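Local coordinates for colicin-D (Escherichia coli, PDB 5ZNM), which kills related bacteria as a plasmid-encoded toxin that blocks protein synthesis, its C-terminal tRNase domain being the part that attacks tRNA, at residues Arg289-Tyr299 / Arg314-Glu325. Numbering follows the deposited sequence.
With SO4 (sulfate ion), chain E.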
ATOM      1  N   ARG A 289     -17.046  -0.458 -23.768  1.00 21.72           N
ATOM      2  CA  ARG A 289     -18.152  -0.563 -24.713  1.00 22.14           C
ATOM      3  C   ARG A 289     -18.098  -1.886 -25.459  1.00 23.18           C
ATOM      4  O   ARG A 289     -19.126  -2.543 -25.651  1.00 22.78           O
ATOM      5  CB  ARG A 289     -18.146   0.595 -25.707  1.00 24.12           C
ATOM      6  CG  ARG A 289     -19.265   0.379 -26.753  1.00 33.24           C
ATOM      7  CD  ARG A 289     -19.293   1.433 -27.840  1.00 37.71           C
ATOM      8  NE  ARG A 289     -19.426   2.770 -27.286  1.00 48.83           N
ATOM      9  CZ  ARG A 289     -19.358   3.883 -28.004  1.00 55.49           C
ATOM     10  NH1 ARG A 289     -19.165   3.827 -29.314  1.00 42.80           N
ATOM     11  NH2 ARG A 289     -19.483   5.062 -27.412  1.00 66.19           N
ATOM     12  N   PHE A 290     -16.900  -2.317 -25.837  1.00 15.34           N
ATOM     13  CA  PHE A 290     -16.699  -3.560 -26.554  1.00 15.40           C
ATOM     14  C   PHE A 290     -15.847  -4.522 -25.743  1.00 20.72           C
ATOM     15  O   PHE A 290     -15.082  -4.127 -24.863  1.00 23.18           O
ATOM     16  CB  PHE A 290     -16.013  -3.313 -27.902  1.00 18.19           C
ATOM     17  CG  PHE A 290     -16.812  -2.446 -28.823  1.00 22.97           C
ATOM     18  CD1 PHE A 290     -17.932  -2.952 -29.475  1.00 19.85           C
ATOM     19  CD2 PHE A 290     -16.456  -1.128 -29.028  1.00 22.83           C
ATOM     20  CE1 PHE A 290     -18.683  -2.154 -30.323  1.00 18.96           C
ATOM     21  CE2 PHE A 290     -17.194  -0.321 -29.874  1.00 19.36           C
ATOM     22  CZ  PHE A 290     -18.313  -0.835 -30.527  1.00 18.25           C
ATOM     23  N   SER A 291     -15.997  -5.799 -26.062  1.00 21.17           N
ATOM     24  CA  SER A 291     -15.052  -6.817 -25.650  1.00 14.88           C
ATOM     25  C   SER A 291     -14.857  -7.740 -26.830  1.00 19.00           C
ATOM     26  O   SER A 291     -15.764  -7.926 -27.642  1.00 19.34           O
ATOM     27  CB  SER A 291     -15.540  -7.623 -24.434  1.00 19.33           C
ATOM     28  OG  SER A 291     -16.666  -8.420 -24.779  1.00 18.93           O
ATOM     29  N   ARG A 292     -13.667  -8.315 -26.924  1.00 19.07           N
ATOM     30  CA  ARG A 292     -13.440  -9.304 -27.964  1.00 16.60           C
ATOM     31  C   ARG A 292     -14.431 -10.455 -27.834  1.00 19.19           C
ATOM     32  O   ARG A 292     -14.901 -11.001 -28.841  1.00 19.89           O
ATOM     33  CB  ARG A 292     -12.009  -9.819 -27.879  1.00 22.31           C
ATOM     34  CG  ARG A 292     -11.603 -10.576 -29.106  1.00 35.46           C
ATOM     35  CD  ARG A 292     -10.195 -11.119 -29.046  1.00 49.08           C
ATOM     36  NE  ARG A 292     -10.033 -12.230 -29.967  1.00 63.43           N
ATOM     37  CZ  ARG A 292      -9.101 -12.322 -30.893  1.00 68.37           C
ATOM     38  NH1 ARG A 292      -8.191 -11.373 -31.036  1.00 68.11           N
ATOM     39  NH2 ARG A 292      -9.068 -13.384 -31.692  1.00 66.58           N
ATOM     40  N   LYS A 293     -14.754 -10.831 -26.594  1.00 17.12           N
ATOM     41  CA  LYS A 293     -15.697 -11.921 -26.359  1.00 20.96           C
ATOM     42  C   LYS A 293     -17.062 -11.614 -26.975  1.00 18.41           C
ATOM     43  O   LYS A 293     -17.637 -12.448 -27.682  1.00 20.18           O
ATOM     44  CB  LYS A 293     -15.804 -12.174 -24.848  1.00 19.43           C
ATOM     45  CG  LYS A 293     -16.843 -13.205 -24.461  1.00 33.89           C
ATOM     46  CD  LYS A 293     -16.207 -14.531 -24.086  1.00 45.14           C
ATOM     47  CE  LYS A 293     -17.261 -15.551 -23.657  1.00 51.56           C
ATOM     48  NZ  LYS A 293     -18.175 -15.930 -24.784  1.00 52.08           N
ATOM     49  N   GLN A 294     -17.585 -10.401 -26.753  1.00 18.39           N
ATOM     50  CA  GLN A 294     -18.901 -10.075 -27.294  1.00 19.61           C
ATOM     51  C   GLN A 294     -18.864  -9.900 -28.814  1.00 15.54           C
ATOM     52  O   GLN A 294     -19.784 -10.339 -29.514  1.00 14.69           O
ATOM     53  CB  GLN A 294     -19.464  -8.816 -26.620  1.00 17.56           C
ATOM     54  CG  GLN A 294     -20.983  -8.584 -26.866  1.00 16.44           C
ATOM     55  CD  GLN A 294     -21.858  -9.593 -26.130  1.00 18.88           C
ATOM     56  OE1 GLN A 294     -21.371 -10.341 -25.291  1.00 18.06           O
ATOM     57  NE2 GLN A 294     -23.160  -9.613 -26.441  1.00 19.17           N
ATOM     58  N   LEU A 295     -17.826  -9.252 -29.345  1.00 12.91           N
ATOM     59  CA  LEU A 295     -17.687  -9.140 -30.796  1.00 13.61           C
ATOM     60  C   LEU A 295     -17.682 -10.513 -31.455  1.00 19.52           C
ATOM     61  O   LEU A 295     -18.310 -10.719 -32.505  1.00 19.88           O
ATOM     62  CB  LEU A 295     -16.400  -8.374 -31.137  1.00 14.50           C
ATOM     63  CG  LEU A 295     -16.402  -6.872 -30.816  1.00 16.25           C
ATOM     64  CD1 LEU A 295     -14.958  -6.327 -30.753  1.00 16.52           C
ATOM     65  CD2 LEU A 295     -17.195  -6.085 -31.871  1.00 18.13           C
ATOM     66  N   ASP A 296     -16.981 -11.468 -30.847  1.00 18.71           N
ATOM     67  CA  ASP A 296     -16.939 -12.825 -31.383  1.00 17.97           C
ATOM     68  C   ASP A 296     -18.322 -13.471 -31.330  1.00 16.94           C
ATOM     69  O   ASP A 296     -18.793 -14.047 -32.319  1.00 19.51           O
ATOM     70  CB  ASP A 296     -15.910 -13.625 -30.583  1.00 20.68           C
ATOM     71  CG  ASP A 296     -15.764 -15.039 -31.056  1.00 28.76           C
ATOM     72  OD1 ASP A 296     -16.650 -15.853 -30.766  1.00 32.73           O
ATOM     73  OD2 ASP A 296     -14.741 -15.339 -31.699  1.00 36.47           O
ATOM     74  N   LYS A 297     -19.001 -13.347 -30.186  1.00 17.52           N
ATOM     75  CA  LYS A 297     -20.354 -13.899 -30.030  1.00 19.36           C
ATOM     76  C   LYS A 297     -21.320 -13.376 -31.082  1.00 17.06           C
ATOM     77  O   LYS A 297     -22.227 -14.097 -31.513  1.00 18.67           O
ATOM     78  CB  LYS A 297     -20.911 -13.552 -28.646  1.00 25.30           C
ATOM     79  CG  LYS A 297     -20.815 -14.646 -27.614  1.00 40.47           C
ATOM     80  CD  LYS A 297     -21.904 -14.478 -26.560  1.00 44.90           C
ATOM     81  CE  LYS A 297     -21.626 -13.292 -25.670  1.00 44.78           C
ATOM     82  NZ  LYS A 297     -22.505 -13.234 -24.460  1.00 45.97           N
ATOM     83  N   LYS A 298     -21.209 -12.100 -31.450  1.00 19.00           N
ATOM     84  CA  LYS A 298     -22.204 -11.479 -32.315  1.00 18.18           C
ATOM     85  C   LYS A 298     -21.714 -11.287 -33.749  1.00 16.12           C
ATOM     86  O   LYS A 298     -22.384 -10.614 -34.546  1.00 16.22           O
ATOM     87  CB  LYS A 298     -22.646 -10.142 -31.717  1.00 15.11           C
ATOM     88  CG  LYS A 298     -23.199 -10.253 -30.278  1.00 14.08           C
ATOM     89  CD  LYS A 298     -24.406 -11.204 -30.219  1.00 18.45           C
ATOM     90  CE  LYS A 298     -25.033 -11.285 -28.827  1.00 20.11           C
ATOM     91  NZ  LYS A 298     -26.244 -12.203 -28.813  1.00 22.91           N
ATOM     92  N   TYR A 299     -20.564 -11.866 -34.095  1.00 14.76           N
ATOM     93  CA  TYR A 299     -20.013 -11.698 -35.434  1.00 18.24           C
ATOM     94  C   TYR A 299     -20.929 -12.280 -36.504  1.00 24.54           C
ATOM     95  O   TYR A 299     -20.818 -11.901 -37.677  1.00 15.66           O
ATOM     96  CB  TYR A 299     -18.626 -12.338 -35.509  1.00 19.97           C
ATOM     97  CG  TYR A 299     -17.923 -12.046 -36.810  1.00 14.75           C
ATOM     98  CD1 TYR A 299     -17.307 -10.824 -37.015  1.00 14.45           C
ATOM     99  CD2 TYR A 299     -17.896 -12.981 -37.841  1.00 20.29           C
ATOM    100  CE1 TYR A 299     -16.675 -10.534 -38.205  1.00 13.90           C
ATOM    101  CE2 TYR A 299     -17.268 -12.700 -39.050  1.00 15.69           C
ATOM    102  CZ  TYR A 299     -16.658 -11.469 -39.217  1.00 13.30           C
ATOM    103  OH  TYR A 299     -16.018 -11.162 -40.389  1.00 16.85           O
ATOM    104  N   ARG A 314      -8.485 -11.471 -35.418  1.00 21.95           N
ATOM    105  CA  ARG A 314      -8.336 -10.108 -34.918  1.00 17.37           C
ATOM    106  C   ARG A 314      -8.775  -9.103 -35.966  1.00 18.26           C
ATOM    107  O   ARG A 314      -9.473  -8.127 -35.664  1.00 20.40           O
ATOM    108  CB  ARG A 314      -6.889  -9.821 -34.509  1.00 20.09           C
ATOM    109  CG  ARG A 314      -6.667  -8.346 -34.142  1.00 19.55           C
ATOM    110  CD  ARG A 314      -5.474  -8.143 -33.192  1.00 23.76           C
ATOM    111  NE  ARG A 314      -5.620  -8.876 -31.938  1.00 26.45           N
ATOM    112  CZ  ARG A 314      -6.266  -8.427 -30.859  1.00 27.12           C
ATOM    113  NH1 ARG A 314      -6.862  -7.237 -30.855  1.00 25.28           N
ATOM    114  NH2 ARG A 314      -6.342  -9.186 -29.778  1.00 27.83           N
ATOM    115  N   GLU A 315      -8.357  -9.334 -37.203  1.00 17.27           N
ATOM    116  CA  GLU A 315      -8.667  -8.451 -38.314  1.00 15.09           C
ATOM    117  C   GLU A 315     -10.177  -8.320 -38.536  1.00 13.25           C
ATOM    118  O   GLU A 315     -10.704  -7.210 -38.670  1.00 14.80           O
ATOM    119  CB  GLU A 315      -7.960  -9.017 -39.542  1.00 28.65           C
ATOM    120  CG  GLU A 315      -8.107  -8.288 -40.795  1.00 35.68           C
ATOM    121  CD  GLU A 315      -7.253  -8.920 -41.890  1.00 40.39           C
ATOM    122  OE1 GLU A 315      -6.028  -8.701 -41.870  1.00 31.21           O
ATOM    123  OE2 GLU A 315      -7.804  -9.650 -42.741  1.00 39.65           O
ATOM    124  N   THR A 316     -10.900  -9.437 -38.564  1.00 18.07           N
ATOM    125  CA  THR A 316     -12.318  -9.318 -38.886  1.00 16.73           C
ATOM    126  C   THR A 316     -13.136  -8.845 -37.688  1.00 17.93           C
ATOM    127  O   THR A 316     -14.120  -8.113 -37.868  1.00 15.88           O
ATOM    128  CB  THR A 316     -12.865 -10.645 -39.431  1.00 15.83           C
ATOM    129  OG1 THR A 316     -12.778 -11.676 -38.427  1.00 18.13           O
ATOM    130  CG2 THR A 316     -12.068 -11.072 -40.642  1.00 15.05           C
ATOM    131  N   LEU A 317     -12.742  -9.219 -36.466  1.00 16.04           N
ATOM    132  CA  LEU A 317     -13.417  -8.660 -35.297  1.00 15.95           C
ATOM    133  C   LEU A 317     -13.163  -7.167 -35.172  1.00 18.71           C
ATOM    134  O   LEU A 317     -14.036  -6.441 -34.692  1.00 15.06           O
ATOM    135  CB  LEU A 317     -12.985  -9.371 -34.006  1.00 17.03           C
ATOM    136  CG  LEU A 317     -13.296 -10.869 -33.898  1.00 21.78           C
ATOM    137  CD1 LEU A 317     -12.971 -11.382 -32.487  1.00 20.46           C
ATOM    138  CD2 LEU A 317     -14.745 -11.171 -34.272  1.00 20.31           C
ATOM    139  N   THR A 318     -11.976  -6.694 -35.592  1.00 15.21           N
ATOM    140  CA  THR A 318     -11.727  -5.255 -35.634  1.00 16.95           C
ATOM    141  C   THR A 318     -12.585  -4.580 -36.702  1.00 14.62           C
ATOM    142  O   THR A 318     -13.098  -3.475 -36.481  1.00 14.12           O
ATOM    143  CB  THR A 318     -10.231  -4.985 -35.850  1.00 18.08           C
ATOM    144  OG1 THR A 318      -9.484  -5.574 -34.767  1.00 18.74           O
ATOM    145  CG2 THR A 318      -9.936  -3.484 -35.894  1.00 17.07           C
ATOM    146  N   LYS A 319     -12.779  -5.233 -37.857  1.00 12.58           N
ATOM    147  CA  LYS A 319     -13.727  -4.711 -38.851  1.00 14.80           C
ATOM    148  C   LYS A 319     -15.112  -4.512 -38.243  1.00 12.63           C
ATOM    149  O   LYS A 319     -15.748  -3.466 -38.437  1.00 15.23           O
ATOM    150  CB  LYS A 319     -13.836  -5.665 -40.049  1.00 15.09           C
ATOM    151  CG  LYS A 319     -12.701  -5.627 -41.056  1.00 15.31           C
ATOM    152  CD  LYS A 319     -13.159  -6.386 -42.341  1.00 19.80           C
ATOM    153  CE  LYS A 319     -12.012  -6.512 -43.342  1.00 21.83           C
ATOM    154  NZ  LYS A 319     -12.463  -7.265 -44.543  1.00 17.84           N
ATOM    155  N   PHE A 320     -15.605  -5.531 -37.522  1.00 14.28           N
ATOM    156  CA  PHE A 320     -16.936  -5.484 -36.910  1.00 13.91           C
ATOM    157  C   PHE A 320     -17.016  -4.375 -35.865  1.00 14.64           C
ATOM    158  O   PHE A 320     -17.964  -3.580 -35.851  1.00 17.92           O
ATOM    159  CB  PHE A 320     -17.228  -6.851 -36.278  1.00 15.34           C
ATOM    160  CG  PHE A 320     -18.662  -7.062 -35.810  1.00 14.83           C
ATOM    161  CD1 PHE A 320     -19.726  -6.469 -36.453  1.00 16.62           C
ATOM    162  CD2 PHE A 320     -18.920  -7.902 -34.730  1.00 16.86           C
ATOM    163  CE1 PHE A 320     -21.040  -6.703 -36.026  1.00 18.02           C
ATOM    164  CE2 PHE A 320     -20.218  -8.136 -34.284  1.00 17.04           C
ATOM    165  CZ  PHE A 320     -21.285  -7.534 -34.944  1.00 16.29           C
ATOM    166  N   ARG A 321     -16.007  -4.291 -34.990  1.00 14.30           N
ATOM    167  CA  ARG A 321     -15.961  -3.205 -34.011  1.00 13.58           C
ATOM    168  C   ARG A 321     -16.019  -1.841 -34.703  1.00 15.15           C
ATOM    169  O   ARG A 321     -16.804  -0.959 -34.319  1.00 13.90           O
ATOM    170  CB  ARG A 321     -14.688  -3.337 -33.163  1.00 16.05           C
ATOM    171  CG  ARG A 321     -14.625  -2.499 -31.880  1.00 16.46           C
ATOM    172  CD  ARG A 321     -14.275  -1.029 -32.114  1.00 15.45           C
ATOM    173  NE  ARG A 321     -13.065  -0.816 -32.940  1.00 16.98           N
ATOM    174  CZ  ARG A 321     -11.815  -0.833 -32.476  1.00 19.42           C
ATOM    175  NH1 ARG A 321     -10.794  -0.613 -33.305  1.00 17.35           N
ATOM    176  NH2 ARG A 321     -11.577  -1.058 -31.180  1.00 19.62           N
ATOM    177  N   ASP A 322     -15.189  -1.656 -35.734  1.00 14.90           N
ATOM    178  CA  ASP A 322     -15.159  -0.383 -36.450  1.00 12.72           C
ATOM    179  C   ASP A 322     -16.493  -0.113 -37.150  1.00 16.57           C
ATOM    180  O   ASP A 322     -16.983   1.025 -37.144  1.00 17.59           O
ATOM    181  CB  ASP A 322     -13.990  -0.371 -37.455  1.00 15.37           C
ATOM    182  CG  ASP A 322     -12.601  -0.282 -36.768  1.00 18.83           C
ATOM    183  OD1 ASP A 322     -12.527   0.033 -35.558  1.00 16.57           O
ATOM    184  OD2 ASP A 322     -11.577  -0.538 -37.432  1.00 16.20           O
ATOM    185  N   ALA A 323     -17.121  -1.148 -37.720  1.00 17.17           N
ATOM    186  CA  ALA A 323     -18.415  -0.940 -38.372  1.00 16.11           C
ATOM    187  C   ALA A 323     -19.470  -0.479 -37.376  1.00 20.71           C
ATOM    188  O   ALA A 323     -20.272   0.410 -37.677  1.00 16.70           O
ATOM    189  CB  ALA A 323     -18.874  -2.215 -39.082  1.00 17.66           C
ATOM    190  N   ILE A 324     -19.479  -1.061 -36.177  1.00 13.99           N
ATOM    191  CA  ILE A 324     -20.408  -0.602 -35.155  1.00 13.43           C
ATOM    192  C   ILE A 324     -20.119   0.849 -34.784  1.00 14.33           C
ATOM    193  O   ILE A 324     -21.042   1.656 -34.627  1.00 18.75           O
ATOM    194  CB  ILE A 324     -20.358  -1.547 -33.941  1.00 13.19           C
ATOM    195  CG1 ILE A 324     -20.813  -2.946 -34.375  1.00 16.17           C
ATOM    196  CG2 ILE A 324     -21.198  -1.006 -32.765  1.00 15.41           C
ATOM    197  CD1 ILE A 324     -20.270  -4.064 -33.524  1.00 22.45           C
ATOM    198  N   GLU A 325     -18.834   1.211 -34.656  1.00 14.57           N
ATOM    199  CA  GLU A 325     -18.498   2.602 -34.350  1.00 19.15           C
ATOM    200  C   GLU A 325     -18.921   3.548 -35.473  1.00 21.10           C
ATOM    201  O   GLU A 325     -19.391   4.658 -35.200  1.00 15.84           O
ATOM    202  CB  GLU A 325     -17.001   2.746 -34.063  1.00 17.96           C
ATOM    203  CG  GLU A 325     -16.622   2.273 -32.669  1.00 25.35           C
ATOM    204  CD  GLU A 325     -17.101   3.229 -31.582  1.00 38.41           C
ATOM    205  OE1 GLU A 325     -16.756   4.427 -31.631  1.00 44.57           O
ATOM    206  OE2 GLU A 325     -17.844   2.785 -30.687  1.00 38.88           O
TER
HETATM  207  S   SO4 E 703     -25.767 -12.480 -24.861  1.00 48.94           S
HETATM  208  O1  SO4 E 703     -24.814 -11.394 -25.048  1.00 33.19           O
HETATM  209  O2  SO4 E 703     -26.603 -12.137 -23.710  1.00 57.03           O
HETATM  210  O3  SO4 E 703     -26.584 -12.647 -26.066  1.00 39.02           O
HETATM  211  O4  SO4 E 703     -25.071 -13.737 -24.589  1.00 48.47           O
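Arg314, in the first helical turn, lays a face of its guanidinium against Arg292 NH1, which stands 3.1 Å from Arg314 NH2. Asp255 bridges to both arginines and Asp283 takes Arg314, so the two cations meet around shared acid. Thr316 CB meets Tyr299 OH at 3.3 Å; that hydroxyl is hydrogen-bonded to Asp309 O, while Thr316 OG1 bonds to Lys311 O. Leu317 splits its methyls: CD1 lies over one face of the Arg292 guanidinium and 3.7 Å from Arg292 CG, and CD2 touches Tyr299 CD1. Phe320, with CG anti to the backbone N (chi1 -170°), turns its ring edge to Leu295 O and has CZ 3.3 Å from Lys298 O, at the C-terminal end of helix 292-297; Tyr299 points an edge at its face in an offset edge-to-face pair, planes at 89°. Leu295, the knob seated among Leu317, Phe320, Arg321 and Ile324, has CD1 3.8 Å from Arg321 CB. Arg321 CG makes a CH-pi contact 3.8 Å from the Phe290 ring centroid, and its chain bends so that NE and NH1 both grip Asp322 OD1. Ile324 CG2 meets the edge of Phe290, 3.7 Å from CZ, and CD1 sits over the centre of a Phe320 face. Glu325 pairs with Arg289 in a salt bridge whose modelled length is doubtful. Gln294, Lys297 and Lys298 hydrogen-bond a sulfate, probably a crystallisation ion. The axes of 292-297 and 314-325 pass 9.8 Å apart at 90° within the tRNase domain; strand 365-370 lies alongside, with Phe365 against Ile324 and hydrogen-bonded through its backbone to Arg289.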